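Local coordinates for protein helix-turn-helix transcriptional regulator (Pseudomonas aeruginosa, PDB 5XHX) that probably binds DNA and regulates transcription as a LuxR-type quorum-sensing regulator (VqsR), represented here by its N-terminal ligand-binding domain, at the interface of chains A and B. Sequence-based numbering; all coordinates share one arbitrary frame. Chains: chain A/B, Helix-turn-helix transcriptional regulator.

Contact 1: the interface of chains A and B. Residues chain A 172, 175-176; chain B 20-21, 23-24, 176.
The rings of A:His175 and B:Phe176 meet at the apolar centre of this patch, edge to face and 83° apart. The phenyl edge comes down on the imidazole face: B:Phe176 CE1 sits 3.7 Å from A:His175 CG, nearer the rim of the ring than its middle. A:His175 holds CG anti to its own carbonyl carbon (chi1 -63°), which lays the imidazole across the incoming phenyl. B:Asp24 CB of the same chain lies over one face of the phenyl, toward its rim, so the ring backs the aspartate arm.

Further out, the A:Lys172 chain bends at chi2 (-57°) and again at chi4 and crosses B:Asp24 at about a right angle. Its CE methylene lies against the carboxylate, with CG of B:Asp24 3.4 Å away. The ammonium tip then reaches the C-terminal end of helix 11-21 of chain B, where NZ donates a hydrogen bond to the backbone carbonyl O of B:Glu21 at 3.1 Å; it arrives above the carbonyl plane. Two carboxylates flank the same nitrogen in longer salt bridges, NZ lying 3.4 Å from B:Asp24 OD1 and 3.5 Å from B:Glu21 OE1. The negative end of the helix dipole and these acids would be expected to keep the lysine charged. A water completes the rim, 3.0 Å from A:Lys172 NZ and 2.9 Å from B:Asp24 OD2, with a weak link to A:His175 NE2 in the plane of the imidazole.

In this two-fold pair of ligand-binding domains, plausibly the regulator's dimer, the patch ties the end of helix 153-173 and the 3-10 turn 174-176 to the end of the partner's helix 11-21 and its 3-10 turns 22-24 and 174-176, and probably helps to fix the register of the pair.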
ATOM      1  N   LYS A 172       3.938  -4.973  -4.980  1.00 32.26           N
ATOM      2  CA  LYS A 172       2.552  -5.375  -4.763  1.00 35.94           C
ATOM      3  C   LYS A 172       1.688  -5.077  -5.981  1.00 30.53           C
ATOM      4  O   LYS A 172       0.746  -5.825  -6.270  1.00 32.25           O
ATOM      5  CB  LYS A 172       1.995  -4.686  -3.511  1.00 30.72           C
ATOM      6  CG  LYS A 172       2.611  -5.212  -2.215  1.00 31.25           C
ATOM      7  CD  LYS A 172       2.397  -6.719  -2.104  1.00 37.12           C
ATOM      8  CE  LYS A 172       3.024  -7.293  -0.843  1.00 39.88           C
ATOM      9  NZ  LYS A 172       4.459  -7.658  -1.014  1.00 34.11           N
ATOM     10  N   HIS A 175       0.501  -7.920  -8.645  1.00 42.42           N
ATOM     11  CA  HIS A 175      -0.701  -8.698  -8.476  1.00 41.46           C
ATOM     12  C   HIS A 175      -1.880  -8.179  -9.228  1.00 40.85           C
ATOM     13  O   HIS A 175      -2.767  -8.919  -9.528  1.00 40.79           O
ATOM     14  CB  HIS A 175      -1.050  -8.812  -7.017  1.00 42.32           C
ATOM     15  CG  HIS A 175      -0.014  -9.526  -6.242  1.00 48.07           C
ATOM     16  ND1 HIS A 175       0.137 -10.886  -6.300  1.00 53.38           N
ATOM     17  CD2 HIS A 175       0.961  -9.071  -5.438  1.00 49.58           C
ATOM     18  CE1 HIS A 175       1.153 -11.241  -5.550  1.00 54.89           C
ATOM     19  NE2 HIS A 175       1.680 -10.157  -5.024  1.00 57.09           N
ATOM     20  N   PHE A 176      -1.881  -6.908  -9.536  1.00 40.19           N
ATOM     21  CA  PHE A 176      -2.976  -6.341 -10.256  1.00 38.37           C
ATOM     22  C   PHE A 176      -2.623  -6.033 -11.687  1.00 44.85           C
ATOM     23  O   PHE A 176      -3.353  -5.357 -12.346  1.00 44.61           O
ATOM     24  CB  PHE A 176      -3.480  -5.107  -9.549  1.00 40.95           C
ATOM     25  CG  PHE A 176      -3.792  -5.330  -8.110  1.00 43.17           C
ATOM     26  CD1 PHE A 176      -4.967  -5.921  -7.737  1.00 42.37           C
ATOM     27  CD2 PHE A 176      -2.913  -4.975  -7.143  1.00 39.59           C
ATOM     28  CE1 PHE A 176      -5.243  -6.142  -6.455  1.00 43.40           C
ATOM     29  CE2 PHE A 176      -3.197  -5.193  -5.844  1.00 44.20           C
ATOM     30  CZ  PHE A 176      -4.365  -5.781  -5.497  1.00 46.08           C
TER
ATOM     31  N   LEU B  20       3.523  -2.111   3.828  1.00 29.71           N
ATOM     32  CA  LEU B  20       3.121  -2.410   2.458  1.00 28.39           C
ATOM     33  C   LEU B  20       3.674  -3.746   1.985  1.00 30.67           C
ATOM     34  O   LEU B  20       3.021  -4.439   1.198  1.00 29.97           O
ATOM     35  CB  LEU B  20       3.585  -1.283   1.522  1.00 25.89           C
ATOM     36  CG  LEU B  20       2.921   0.059   1.818  1.00 32.31           C
ATOM     37  CD1 LEU B  20       3.397   1.165   0.875  1.00 33.62           C
ATOM     38  CD2 LEU B  20       1.396  -0.113   1.758  1.00 35.83           C
ATOM     39  N   GLU B  21       4.853  -4.117   2.439  1.00 29.42           N
ATOM     40  CA  GLU B  21       5.451  -5.367   2.057  1.00 31.95           C
ATOM     41  C   GLU B  21       4.691  -6.574   2.629  1.00 34.27           C
ATOM     42  O   GLU B  21       4.654  -7.623   2.050  1.00 31.86           O
ATOM     43  CB  GLU B  21       6.911  -5.362   2.495  1.00 35.20           C
ATOM     44  CG  GLU B  21       7.735  -6.502   2.044  1.00 43.87           C
ATOM     45  CD  GLU B  21       7.920  -6.550   0.547  1.00 51.36           C
ATOM     46  OE1 GLU B  21       7.814  -7.645  -0.017  1.00 56.54           O
ATOM     47  OE2 GLU B  21       8.152  -5.506  -0.060  1.00 42.13           O
ATOM     48  N   LEU B  23       1.515  -6.803   2.903  1.00 34.38           N
ATOM     49  CA  LEU B  23       0.133  -6.778   2.446  1.00 35.73           C
ATOM     50  C   LEU B  23      -0.340  -8.145   1.964  1.00 39.21           C
ATOM     51  O   LEU B  23      -1.533  -8.446   2.042  1.00 36.72           O
ATOM     52  CB  LEU B  23      -0.030  -5.722   1.351  1.00 33.53           C
ATOM     53  CG  LEU B  23      -1.431  -5.394   0.807  1.00 40.12           C
ATOM     54  CD1 LEU B  23      -2.420  -5.002   1.913  1.00 34.06           C
ATOM     55  CD2 LEU B  23      -1.349  -4.264  -0.232  1.00 34.65           C
ATOM     56  N   ASP B  24       0.569  -8.993   1.483  1.00 40.45           N
ATOM     57  CA  ASP B  24       0.207 -10.323   1.006  1.00 40.57           C
ATOM     58  C   ASP B  24       0.737 -11.421   1.913  1.00 41.60           C
ATOM     59  O   ASP B  24       0.889 -12.561   1.477  1.00 46.20           O
ATOM     60  CB  ASP B  24       0.707 -10.536  -0.425  1.00 45.58           C
ATOM     61  CG  ASP B  24       2.232 -10.549  -0.529  1.00 48.09           C
ATOM     62  OD1 ASP B  24       2.924 -10.283   0.482  1.00 44.61           O
ATOM     63  OD2 ASP B  24       2.737 -10.820  -1.640  1.00 50.47           O
ATOM     64  N   PHE B 176      -5.799 -10.387  -0.830  1.00 40.19           N
ATOM     65  CA  PHE B 176      -4.904 -11.405  -0.380  1.00 38.37           C
ATOM     66  C   PHE B 176      -5.481 -12.217   0.748  1.00 44.85           C
ATOM     67  O   PHE B 176      -4.776 -12.948   1.375  1.00 44.61           O
ATOM     68  CB  PHE B 176      -3.582 -10.796   0.017  1.00 40.95           C
ATOM     69  CG  PHE B 176      -2.984  -9.929  -1.036  1.00 43.17           C
ATOM     70  CD1 PHE B 176      -2.316 -10.480  -2.093  1.00 42.37           C
ATOM     71  CD2 PHE B 176      -3.107  -8.581  -0.983  1.00 39.59           C
ATOM     72  CE1 PHE B 176      -1.798  -9.714  -3.048  1.00 43.40           C
ATOM     73  CE2 PHE B 176      -2.575  -7.806  -1.946  1.00 44.20           C
ATOM     74  CZ  PHE B 176      -1.919  -8.372  -2.985  1.00 46.08           C
TER
HETATM   75  O   HOH W   1       4.605  -9.504  -3.351  1.00 30.00           O

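Contact 2: the interface of chains A and B. Residues chain A 16, 20, 164-165, 168-169; chain B 13, 16-17, 20-21.
Helix 153-173 of chain A packs against helix 11-21 of chain B closely enough that the backbones nearly touch, A:Trp165 CA lying 3.8 Å from B:Gly17 CA, where the glycine has no side chain to hold the helices apart. A:Ala168 continues this seam one turn on, its methyl CB set 3.6 Å from the carbonyl O of B:Gly17.

A:Trp165 takes the crowded first torsion, CG between the backbone N and the carbonyl carbon (chi1 58°), and this carries the indole along the partner helix. B:Leu16, whose CG is anti to its backbone N (chi1 -178°), crosses the indole obliquely and puts its CD2 methyl over one face, 3.8 Å from the centroid of the five-membered ring. B:His13 runs alongside the tryptophan, pointing the same way, and meets the pyrrole rim with its own CB and CD2.

B:Leu20 uses its two branches differently. CD1 fits against the tryptophan stem, 3.8 Å from A:Trp165 CB, and also packs near A:Leu169 CG, with the two leucines lying side by side. CD2 points to the same residue of the other chain and meets A:Leu20 CD2 tip to tip at 3.7 Å. No polar bond crosses this patch; its cohesion comes from apolar packing and the CH-pi contact.

One turn before the Leu20 pair, the two Leu16 side chains also reach toward each other across the two-fold relation, and here the packing is tighter than usual van der Waals contact: A:Leu16 CD2 and B:Leu16 CD2 stand 3.5 Å apart.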
ATOM      1  N   LEU A  16      -1.091   9.624   0.351  1.00 32.46           N
ATOM      2  CA  LEU A  16      -0.787   8.205   0.473  1.00 29.99           C
ATOM      3  C   LEU A  16      -2.043   7.359   0.286  1.00 30.06           C
ATOM      4  O   LEU A  16      -2.008   6.319  -0.382  1.00 32.18           O
ATOM      5  CB  LEU A  16      -0.129   7.946   1.826  1.00 34.57           C
ATOM      6  CG  LEU A  16       0.296   6.510   2.118  1.00 38.79           C
ATOM      7  CD1 LEU A  16       1.211   5.963   1.015  1.00 39.58           C
ATOM      8  CD2 LEU A  16       0.974   6.452   3.486  1.00 36.05           C
ATOM      9  N   LEU A  20      -2.526   4.357  -2.483  1.00 29.71           N
ATOM     10  CA  LEU A  20      -2.865   2.987  -2.112  1.00 28.39           C
ATOM     11  C   LEU A  20      -4.202   2.558  -2.698  1.00 30.67           C
ATOM     12  O   LEU A  20      -4.379   1.381  -3.031  1.00 29.97           O
ATOM     13  CB  LEU A  20      -2.888   2.852  -0.582  1.00 25.89           C
ATOM     14  CG  LEU A  20      -1.525   3.084   0.065  1.00 32.31           C
ATOM     15  CD1 LEU A  20      -1.572   2.945   1.588  1.00 33.62           C
ATOM     16  CD2 LEU A  20      -0.506   2.118  -0.556  1.00 35.83           C
ATOM     17  N   PRO A 164      11.976   2.802   0.387  1.00 27.84           N
ATOM     18  CA  PRO A 164      11.403   1.620   1.062  1.00 29.42           C
ATOM     19  C   PRO A 164       9.956   1.329   0.692  1.00 25.85           C
ATOM     20  O   PRO A 164       9.615   0.173   0.402  1.00 25.01           O
ATOM     21  CB  PRO A 164      11.551   1.967   2.551  1.00 33.23           C
ATOM     22  CG  PRO A 164      12.715   2.862   2.609  1.00 33.51           C
ATOM     23  CD  PRO A 164      12.690   3.677   1.341  1.00 27.41           C
ATOM     24  N   TRP A 165       9.092   2.340   0.670  1.00 26.40           N
ATOM     25  CA  TRP A 165       7.708   2.056   0.339  1.00 28.57           C
ATOM     26  C   TRP A 165       7.414   2.187  -1.149  1.00 24.96           C
ATOM     27  O   TRP A 165       6.442   1.587  -1.618  1.00 25.74           O
ATOM     28  CB  TRP A 165       6.746   2.940   1.151  1.00 26.68           C
ATOM     29  CG  TRP A 165       6.905   4.428   1.015  1.00 24.92           C
ATOM     30  CD1 TRP A 165       7.569   5.252   1.873  1.00 29.40           C
ATOM     31  CD2 TRP A 165       6.362   5.266  -0.009  1.00 26.02           C
ATOM     32  NE1 TRP A 165       7.493   6.555   1.430  1.00 30.37           N
ATOM     33  CE2 TRP A 165       6.743   6.593   0.287  1.00 28.42           C
ATOM     34  CE3 TRP A 165       5.574   5.027  -1.141  1.00 28.89           C
ATOM     35  CZ2 TRP A 165       6.386   7.676  -0.520  1.00 28.73           C
ATOM     36  CZ3 TRP A 165       5.222   6.098  -1.943  1.00 31.20           C
ATOM     37  CH2 TRP A 165       5.630   7.408  -1.628  1.00 34.49           C
ATOM     38  N   ALA A 168       8.202  -1.359  -2.272  1.00 24.72           N
ATOM     39  CA  ALA A 168       7.201  -2.265  -1.713  1.00 29.81           C
ATOM     40  C   ALA A 168       5.899  -2.165  -2.491  1.00 27.20           C
ATOM     41  O   ALA A 168       5.281  -3.182  -2.839  1.00 30.36           O
ATOM     42  CB  ALA A 168       6.967  -1.946  -0.230  1.00 29.07           C
ATOM     43  N   LEU A 169       5.471  -0.938  -2.769  1.00 25.79           N
ATOM     44  CA  LEU A 169       4.267  -0.705  -3.555  1.00 27.52           C
ATOM     45  C   LEU A 169       4.393  -1.301  -4.953  1.00 28.06           C
ATOM     46  O   LEU A 169       3.465  -1.942  -5.454  1.00 24.59           O
ATOM     47  CB  LEU A 169       4.023   0.801  -3.668  1.00 30.64           C
ATOM     48  CG  LEU A 169       2.827   1.533  -3.093  1.00 41.77           C
ATOM     49  CD1 LEU A 169       2.751   2.883  -3.801  1.00 34.16           C
ATOM     50  CD2 LEU A 169       1.557   0.732  -3.288  1.00 40.44           C
TER
ATOM     51  N   HIS B  13       9.199   6.258   6.789  1.00 41.25           N
ATOM     52  CA  HIS B  13       9.145   5.691   5.445  1.00 39.48           C
ATOM     53  C   HIS B  13       9.474   4.209   5.469  1.00 34.33           C
ATOM     54  O   HIS B  13       8.867   3.425   4.731  1.00 34.34           O
ATOM     55  CB  HIS B  13      10.083   6.456   4.512  1.00 33.79           C
ATOM     56  CG  HIS B  13       9.639   7.860   4.253  1.00 33.53           C
ATOM     57  ND1 HIS B  13      10.288   8.958   4.778  1.00 38.71           N
ATOM     58  CD2 HIS B  13       8.574   8.343   3.570  1.00 34.82           C
ATOM     59  CE1 HIS B  13       9.659  10.060   4.404  1.00 32.94           C
ATOM     60  NE2 HIS B  13       8.616   9.713   3.670  1.00 45.06           N
ATOM     61  N   LEU B  16       6.426   2.391   6.850  1.00 32.46           N
ATOM     62  CA  LEU B  16       5.431   2.253   5.795  1.00 29.99           C
ATOM     63  C   LEU B  16       5.822   1.152   4.814  1.00 30.06           C
ATOM     64  O   LEU B  16       4.974   0.361   4.385  1.00 32.18           O
ATOM     65  CB  LEU B  16       5.255   3.597   5.093  1.00 34.57           C
ATOM     66  CG  LEU B  16       4.218   3.656   3.975  1.00 38.79           C
ATOM     67  CD1 LEU B  16       2.846   3.173   4.460  1.00 39.58           C
ATOM     68  CD2 LEU B  16       4.146   5.079   3.425  1.00 36.05           C
ATOM     69  N   GLY B  17       7.106   1.070   4.456  1.00 30.62           N
ATOM     70  CA  GLY B  17       7.523   0.037   3.516  1.00 31.29           C
ATOM     71  C   GLY B  17       7.320  -1.365   4.063  1.00 30.90           C
ATOM     72  O   GLY B  17       6.872  -2.260   3.350  1.00 28.75           O
ATOM     73  N   LEU B  20       3.523  -2.111   3.828  1.00 29.71           N
ATOM     74  CA  LEU B  20       3.121  -2.410   2.458  1.00 28.39           C
ATOM     75  C   LEU B  20       3.674  -3.746   1.985  1.00 30.67           C
ATOM     76  O   LEU B  20       3.021  -4.439   1.198  1.00 29.97           O
ATOM     77  CB  LEU B  20       3.585  -1.283   1.522  1.00 25.89           C
ATOM     78  CG  LEU B  20       2.921   0.059   1.818  1.00 32.31           C
ATOM     79  CD1 LEU B  20       3.397   1.165   0.875  1.00 33.62           C
ATOM     80  CD2 LEU B  20       1.396  -0.113   1.758  1.00 35.83           C
ATOM     81  N   GLU B  21       4.853  -4.117   2.439  1.00 29.42           N
ATOM     82  CA  GLU B  21       5.451  -5.367   2.057  1.00 31.95           C
ATOM     83  C   GLU B  21       4.691  -6.574   2.629  1.00 34.27           C
ATOM     84  O   GLU B  21       4.654  -7.623   2.050  1.00 31.86           O
ATOM     85  CB  GLU B  21       6.911  -5.362   2.495  1.00 35.20           C
ATOM     86  CG  GLU B  21       7.735  -6.502   2.044  1.00 43.87           C
ATOM     87  CD  GLU B  21       7.920  -6.550   0.547  1.00 51.36           C
ATOM     88  OE1 GLU B  21       7.814  -7.645  -0.017  1.00 56.54           O
ATOM     89  OE2 GLU B  21       8.152  -5.506  -0.060  1.00 42.13           O
TER

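Contact 1 and contact 2 follow one another along the same pair of helices, 153-173 of chain A and 11-21 of chain B, with the centres of their C-alpha atoms about 10 Å apart. B:Leu20 and B:Glu21 belong to both: their carbonyls face contact 1, the B:Leu20 side chain serves contact 2, and the B:Glu21 carboxylate touches both. Contact 2 supplies an apolar core beside the two-fold axis, and contact 1 a charged, water-bridged margin. Since both recur with the chains exchanged, they join the ligand-binding domains into a symmetric pair, plausibly the dimer of the full regulator, although the structure alone does not prove this.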